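Local structure of EchA1_1 (Mycobacterium avium subsp. paratuberculosis, 3R9T) at residues I24-A29 with G70-A75; N31-A36 with G91-V96. The protein probably catalyses the reversible hydration of enoyl-CoA to (3S)-3-hydroxyacyl-CoA in fatty acid metabolism. All coordinates share one frame; numbering follows the deposited sequence.

The loop that follows strand 19-24 comes first in the chain, and its residues 24-29 form one side of interaction 1. Residues 31-36 come next, lead into helix 35-50 and form one side of interaction 2. After strand 56-61 the chain returns at 70-75 and closes interaction 1. It returns again at 91-96 and closes interaction 2. The two closures therefore cross. Their centres are about 9 Å apart, and a probable backbone hydrogen bond between Ile33 N and Gly70 O joins them. Interaction 1 ties the loop after strand 19-24 to the start of helix 73-77. Interaction 2 ties the residues leading into helix 35-50 to the loop before strand 104-108, whose Phe92 lies near the bound benzoic acid.

Interaction 1: residues I24-A29 with G70-A75; sequences INRPEA and GADLKA
Arg26 reaches from the loop after strand 19-24 to Asp72 at the start of helix 73-77. From CB, the chain starts with CG anti to the carbonyl carbon (chi1 -62°). It runs straight to CD and then bends at chi3, which brings the guanidinium to Asp72. Along the way the side chain packs on Val37 of helix 35-50 and on Asn34. At the end of the chain, Ala29 CB lies over the rim of one guanidinium face, 3.5 Å above its plane. This methyl is placed by a turn in which Ala29 N bonds back to Arg26 O.

The acceptor, Asp72, is also the N-cap of helix 73-77. Its OD1 accepts from Ala75 N at 2.9 Å through the anti lone pair, and weakly from Lys74 N. One carboxylate oxygen thus serves the helix and the other the arginine. In crotonases the loop just before this helix contributes to the oxyanion hole. Consistent with that, Ala71 touches the bound benzoic acid, and the Asp72 side chain is about 9 Å from it.

The two terminal nitrogens of Arg26, NH1 and NH2, grip one carboxylate oxygen end-on. NH1, which has a second acceptor in Ala32 O, donates to Asp72 OD2 at 2.9 Å, with an N-H...O angle of 159°. NH2 donates to the same OD2 at 3.2 Å and is more bent. Both bonds lie in the guanidinium plane but meet OD2 from one face of the carboxylate, whose plane is turned 40° from the guanidinium.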
ATOM      1  N   ILE B  24      14.520  11.279  23.698  1.00 26.02           N
ATOM      2  CA  ILE B  24      15.915  11.079  23.342  1.00 26.43           C
ATOM      3  C   ILE B  24      16.640  12.301  23.900  1.00 27.95           C
ATOM      4  O   ILE B  24      16.187  13.431  23.709  1.00 28.06           O
ATOM      5  CB  ILE B  24      16.120  10.984  21.833  1.00 25.80           C
ATOM      6  CG1 ILE B  24      15.348   9.794  21.249  1.00 23.85           C
ATOM      7  CG2 ILE B  24      17.598  10.836  21.516  1.00 26.03           C
ATOM      8  CD1 ILE B  24      15.235   9.839  19.722  1.00 24.66           C
ATOM      9  N   ASN B  25      17.754  12.060  24.586  1.00 29.17           N
ATOM     10  CA  ASN B  25      18.395  13.064  25.426  1.00 30.85           C
ATOM     11  C   ASN B  25      19.853  13.337  25.026  1.00 31.73           C
ATOM     12  O   ASN B  25      20.752  13.331  25.874  1.00 32.89           O
ATOM     13  CB  ASN B  25      18.301  12.600  26.887  1.00 31.43           C
ATOM     14  CG  ASN B  25      18.600  13.706  27.886  1.00 33.99           C
ATOM     15  OD1 ASN B  25      18.284  14.871  27.652  1.00 36.04           O
ATOM     16  ND2 ASN B  25      19.209  13.339  29.013  1.00 36.03           N
ATOM     17  N   ARG B  26      20.087  13.582  23.736  1.00 31.76           N
ATOM     18  CA  ARG B  26      21.413  14.033  23.270  1.00 32.91           C
ATOM     19  C   ARG B  26      21.340  15.251  22.358  1.00 33.57           C
ATOM     20  O   ARG B  26      21.820  15.209  21.221  1.00 33.10           O
ATOM     21  CB  ARG B  26      22.145  12.921  22.530  1.00 32.47           C
ATOM     22  CG  ARG B  26      22.449  11.702  23.351  1.00 33.10           C
ATOM     23  CD  ARG B  26      23.216  10.741  22.498  1.00 33.48           C
ATOM     24  NE  ARG B  26      24.583  11.202  22.240  1.00 33.38           N
ATOM     25  CZ  ARG B  26      25.247  11.030  21.097  1.00 35.99           C
ATOM     26  NH1 ARG B  26      24.678  10.431  20.055  1.00 35.48           N
ATOM     27  NH2 ARG B  26      26.494  11.477  20.984  1.00 37.31           N
ATOM     28  N   PRO B  27      20.757  16.353  22.854  1.00 34.97           N
ATOM     29  CA  PRO B  27      20.598  17.497  21.969  1.00 36.17           C
ATOM     30  C   PRO B  27      21.932  18.070  21.488  1.00 37.99           C
ATOM     31  O   PRO B  27      22.002  18.541  20.358  1.00 38.39           O
ATOM     32  CB  PRO B  27      19.814  18.506  22.816  1.00 36.64           C
ATOM     33  CG  PRO B  27      20.047  18.108  24.224  1.00 36.67           C
ATOM     34  CD  PRO B  27      20.284  16.626  24.220  1.00 35.33           C
ATOM     35  N   GLU B  28      22.979  17.991  22.313  1.00 39.73           N
ATOM     36  CA  GLU B  28      24.328  18.412  21.898  1.00 41.24           C
ATOM     37  C   GLU B  28      24.822  17.672  20.643  1.00 40.62           C
ATOM     38  O   GLU B  28      25.750  18.130  19.972  1.00 41.22           O
ATOM     39  CB  GLU B  28      25.337  18.230  23.046  1.00 42.55           C
ATOM     40  CG  GLU B  28      25.747  16.766  23.345  1.00 43.96           C
ATOM     41  CD  GLU B  28      24.813  16.034  24.303  1.00 45.74           C
ATOM     42  OE1 GLU B  28      23.691  16.526  24.572  1.00 46.50           O
ATOM     43  OE2 GLU B  28      25.212  14.950  24.787  1.00 48.10           O
ATOM     44  N   ALA B  29      24.212  16.523  20.346  1.00 39.19           N
ATOM     45  CA  ALA B  29      24.547  15.748  19.151  1.00 38.54           C
ATOM     46  C   ALA B  29      23.339  15.545  18.230  1.00 37.11           C
ATOM     47  O   ALA B  29      23.268  14.553  17.499  1.00 36.51           O
ATOM     48  CB  ALA B  29      25.136  14.398  19.553  1.00 38.63           C
ATOM     49  N   GLY B  70      19.563  11.131  12.994  1.00 28.83           N
ATOM     50  CA  GLY B  70      19.926   9.844  12.414  1.00 28.74           C
ATOM     51  C   GLY B  70      20.860   9.038  13.299  1.00 29.32           C
ATOM     52  O   GLY B  70      21.007   9.314  14.491  1.00 28.88           O
ATOM     53  N   ALA B  71      21.487   8.027  12.709  1.00 29.67           N
ATOM     54  CA  ALA B  71      22.521   7.257  13.392  1.00 30.86           C
ATOM     55  C   ALA B  71      23.716   8.168  13.687  1.00 32.51           C
ATOM     56  O   ALA B  71      24.081   8.988  12.851  1.00 33.11           O
ATOM     57  CB  ALA B  71      22.949   6.086  12.530  1.00 30.79           C
ATOM     58  N   ASP B  72      24.314   8.033  14.870  1.00 33.73           N
ATOM     59  CA  ASP B  72      25.464   8.861  15.248  1.00 35.70           C
ATOM     60  C   ASP B  72      26.657   8.508  14.356  1.00 37.16           C
ATOM     61  O   ASP B  72      27.148   7.374  14.382  1.00 36.55           O
ATOM     62  CB  ASP B  72      25.823   8.640  16.723  1.00 36.35           C
ATOM     63  CG  ASP B  72      26.932   9.565  17.202  1.00 38.62           C
ATOM     64  OD1 ASP B  72      28.120   9.288  16.915  1.00 41.64           O
ATOM     65  OD2 ASP B  72      26.610  10.571  17.865  1.00 39.57           O
ATOM     66  N   LEU B  73      27.122   9.475  13.572  1.00 39.04           N
ATOM     67  CA  LEU B  73      28.166   9.217  12.570  1.00 41.16           C
ATOM     68  C   LEU B  73      29.543   8.887  13.172  1.00 42.80           C
ATOM     69  O   LEU B  73      30.354   8.210  12.536  1.00 43.61           O
ATOM     70  CB  LEU B  73      28.270  10.397  11.599  1.00 41.82           C
ATOM     71  CG  LEU B  73      27.010  10.573  10.744  1.00 42.21           C
ATOM     72  CD1 LEU B  73      26.922  11.958  10.105  1.00 43.84           C
ATOM     73  CD2 LEU B  73      26.945   9.485   9.683  1.00 43.53           C
ATOM     74  N   LYS B  74      29.795   9.355  14.393  1.00 44.10           N
ATOM     75  CA  LYS B  74      31.070   9.119  15.068  1.00 45.64           C
ATOM     76  C   LYS B  74      31.128   7.690  15.597  1.00 45.91           C
ATOM     77  O   LYS B  74      32.182   7.061  15.581  1.00 46.75           O
ATOM     78  CB  LYS B  74      31.266  10.126  16.205  1.00 46.27           C
ATOM     79  N   ALA B  75      29.981   7.187  16.055  1.00 45.41           N
ATOM     80  CA  ALA B  75      29.847   5.790  16.464  1.00 45.32           C
ATOM     81  C   ALA B  75      30.002   4.855  15.266  1.00 45.33           C
ATOM     82  O   ALA B  75      30.575   3.773  15.385  1.00 45.52           O
ATOM     83  CB  ALA B  75      28.500   5.557  17.140  1.00 44.45           C
TER

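Interaction 2: residues N31-A36 with G91-V96; sequences NAINAA and GFAGYV
Ile33, in an extended piece of backbone, faces Ala93 in a tight turn, with the CA atoms of Ile33 and Ala93 6.1 Å apart. Ala93 and Gly94 both have positive phi. Gly94 N bonds back to Gly91 O, and Phe92 O accepts from both Tyr95 N and Val96 N; these bonds close the turn. No hydrogen bond joins the two segments; the contact is apolar and buried.

Ile33 carries one side of it, and both branches touch. Its CG2, anti to the backbone N, sits over one face of the Phe92 ring. This is a CH-pi contact, with CG2 4.2 Å from the centroid and 16° off the ring normal. Ile33 CG1 comes down at the far end of the ring, 3.4 Å from Phe92 CZ, which is close. CG2 also meets Ala93 CB at 3.9 Å, and Ile33 CD1 reaches the same methyl at 4.0 Å. Phe92 extends its ring toward Ile33 because CG is anti to the backbone N (chi1 -176°).

The Phe92 side chain lies about 4 Å from the bound benzoic acid and also packs on Ala71 and Ala147, so the contact borders the ligand pocket. Ile33 comes just before helix 35-50, whose N-cap is Asn34. Ala93 also packs on Leu119 of helix 115-122, and Tyr95 packs against both that helix and helix 35-50.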
ATOM      1  N   ASN B  31      20.450  14.658  18.835  1.00 31.45           N
ATOM      2  CA  ASN B  31      19.685  13.494  19.251  1.00 29.84           C
ATOM      3  C   ASN B  31      19.953  12.289  18.363  1.00 29.07           C
ATOM      4  O   ASN B  31      19.072  11.457  18.157  1.00 28.47           O
ATOM      5  CB  ASN B  31      18.188  13.841  19.339  1.00 28.89           C
ATOM      6  CG  ASN B  31      17.867  14.734  20.537  1.00 28.80           C
ATOM      7  OD1 ASN B  31      18.414  14.552  21.628  1.00 29.27           O
ATOM      8  ND2 ASN B  31      16.980  15.698  20.336  1.00 26.91           N
ATOM      9  N   ALA B  32      21.187  12.190  17.866  1.00 28.95           N
ATOM     10  CA  ALA B  32      21.616  11.046  17.076  1.00 28.97           C
ATOM     11  C   ALA B  32      21.652   9.791  17.937  1.00 28.89           C
ATOM     12  O   ALA B  32      21.919   9.842  19.141  1.00 28.94           O
ATOM     13  CB  ALA B  32      22.990  11.309  16.431  1.00 29.41           C
ATOM     14  N   ILE B  33      21.371   8.661  17.305  1.00 28.56           N
ATOM     15  CA  ILE B  33      21.290   7.390  18.014  1.00 28.67           C
ATOM     16  C   ILE B  33      22.654   6.763  18.223  1.00 29.52           C
ATOM     17  O   ILE B  33      23.403   6.542  17.274  1.00 29.75           O
ATOM     18  CB  ILE B  33      20.430   6.367  17.272  1.00 27.85           C
ATOM     19  CG1 ILE B  33      19.039   6.931  17.016  1.00 26.41           C
ATOM     20  CG2 ILE B  33      20.301   5.071  18.092  1.00 27.51           C
ATOM     21  CD1 ILE B  33      18.312   7.416  18.275  1.00 27.19           C
ATOM     22  N   ASN B  34      22.945   6.456  19.482  1.00 30.06           N
ATOM     23  CA  ASN B  34      24.041   5.569  19.837  1.00 30.43           C
ATOM     24  C   ASN B  34      23.547   4.507  20.837  1.00 30.34           C
ATOM     25  O   ASN B  34      22.363   4.482  21.217  1.00 28.93           O
ATOM     26  CB  ASN B  34      25.212   6.378  20.422  1.00 31.44           C
ATOM     27  CG  ASN B  34      24.875   7.025  21.760  1.00 32.44           C
ATOM     28  OD1 ASN B  34      23.821   6.776  22.341  1.00 33.34           O
ATOM     29  ND2 ASN B  34      25.777   7.867  22.251  1.00 35.00           N
ATOM     30  N   ALA B  35      24.462   3.647  21.280  1.00 31.01           N
ATOM     31  CA  ALA B  35      24.118   2.588  22.241  1.00 31.10           C
ATOM     32  C   ALA B  35      23.446   3.086  23.536  1.00 30.90           C
ATOM     33  O   ALA B  35      22.555   2.420  24.060  1.00 30.82           O
ATOM     34  CB  ALA B  35      25.355   1.750  22.572  1.00 31.85           C
ATOM     35  N   ALA B  36      23.875   4.238  24.050  1.00 31.00           N
ATOM     36  CA  ALA B  36      23.283   4.816  25.262  1.00 30.61           C
ATOM     37  C   ALA B  36      21.800   5.206  25.066  1.00 29.53           C
ATOM     38  O   ALA B  36      20.961   4.979  25.942  1.00 29.12           O
ATOM     39  CB  ALA B  36      24.100   6.025  25.727  1.00 31.71           C
ATOM     40  N   GLY B  91      16.990  -4.082  17.554  1.00 22.12           N
ATOM     41  CA  GLY B  91      17.519  -3.216  16.515  1.00 21.61           C
ATOM     42  C   GLY B  91      17.859  -1.800  16.942  1.00 20.94           C
ATOM     43  O   GLY B  91      18.015  -1.484  18.133  1.00 19.97           O
ATOM     44  N   PHE B  92      17.936  -0.946  15.929  1.00 21.08           N
ATOM     45  CA  PHE B  92      18.320   0.457  16.044  1.00 21.31           C
ATOM     46  C   PHE B  92      17.486   1.192  17.077  1.00 20.86           C
ATOM     47  O   PHE B  92      16.268   1.083  17.073  1.00 20.35           O
ATOM     48  CB  PHE B  92      18.141   1.076  14.667  1.00 21.35           C
ATOM     49  CG  PHE B  92      18.574   2.500  14.546  1.00 21.63           C
ATOM     50  CD1 PHE B  92      19.909   2.810  14.291  1.00 24.25           C
ATOM     51  CD2 PHE B  92      17.637   3.522  14.540  1.00 22.94           C
ATOM     52  CE1 PHE B  92      20.303   4.115  14.107  1.00 25.20           C
ATOM     53  CE2 PHE B  92      18.026   4.825  14.357  1.00 24.63           C
ATOM     54  CZ  PHE B  92      19.375   5.124  14.141  1.00 25.29           C
ATOM     55  N   ALA B  93      18.168   1.875  17.996  1.00 20.75           N
ATOM     56  CA  ALA B  93      17.558   2.694  19.057  1.00 20.20           C
ATOM     57  C   ALA B  93      16.804   1.860  20.089  1.00 19.76           C
ATOM     58  O   ALA B  93      16.056   2.397  20.891  1.00 20.35           O
ATOM     59  CB  ALA B  93      16.638   3.815  18.462  1.00 18.79           C
ATOM     60  N   GLY B  94      17.002   0.543  20.064  1.00 19.22           N
ATOM     61  CA  GLY B  94      16.198  -0.364  20.880  1.00 19.57           C
ATOM     62  C   GLY B  94      14.723  -0.295  20.545  1.00 18.60           C
ATOM     63  O   GLY B  94      13.893  -0.643  21.373  1.00 19.29           O
ATOM     64  N   TYR B  95      14.411   0.106  19.314  1.00 17.93           N
ATOM     65  CA  TYR B  95      13.060   0.557  18.953  1.00 16.99           C
ATOM     66  C   TYR B  95      12.489  -0.041  17.669  1.00 16.83           C
ATOM     67  O   TYR B  95      11.336  -0.436  17.651  1.00 17.58           O
ATOM     68  CB  TYR B  95      13.053   2.088  18.825  1.00 16.34           C
ATOM     69  CG  TYR B  95      11.687   2.751  18.730  1.00 17.36           C
ATOM     70  CD1 TYR B  95      10.987   3.098  19.879  1.00 18.48           C
ATOM     71  CD2 TYR B  95      11.108   3.064  17.498  1.00 17.24           C
ATOM     72  CE1 TYR B  95       9.760   3.711  19.825  1.00 18.31           C
ATOM     73  CE2 TYR B  95       9.848   3.667  17.431  1.00 15.19           C
ATOM     74  CZ  TYR B  95       9.196   4.030  18.609  1.00 16.40           C
ATOM     75  OH  TYR B  95       7.952   4.626  18.604  1.00 19.12           O
ATOM     76  N   VAL B  96      13.283  -0.083  16.597  1.00 17.46           N
ATOM     77  CA  VAL B  96      12.734  -0.372  15.253  1.00 17.66           C
ATOM     78  C   VAL B  96      12.338  -1.828  15.004  1.00 18.09           C
ATOM     79  O   VAL B  96      11.578  -2.116  14.064  1.00 18.02           O
ATOM     80  CB  VAL B  96      13.637   0.115  14.107  1.00 17.64           C
ATOM     81  CG1 VAL B  96      13.893   1.612  14.208  1.00 18.01           C
ATOM     82  CG2 VAL B  96      14.943  -0.702  14.027  1.00 18.29           C
TER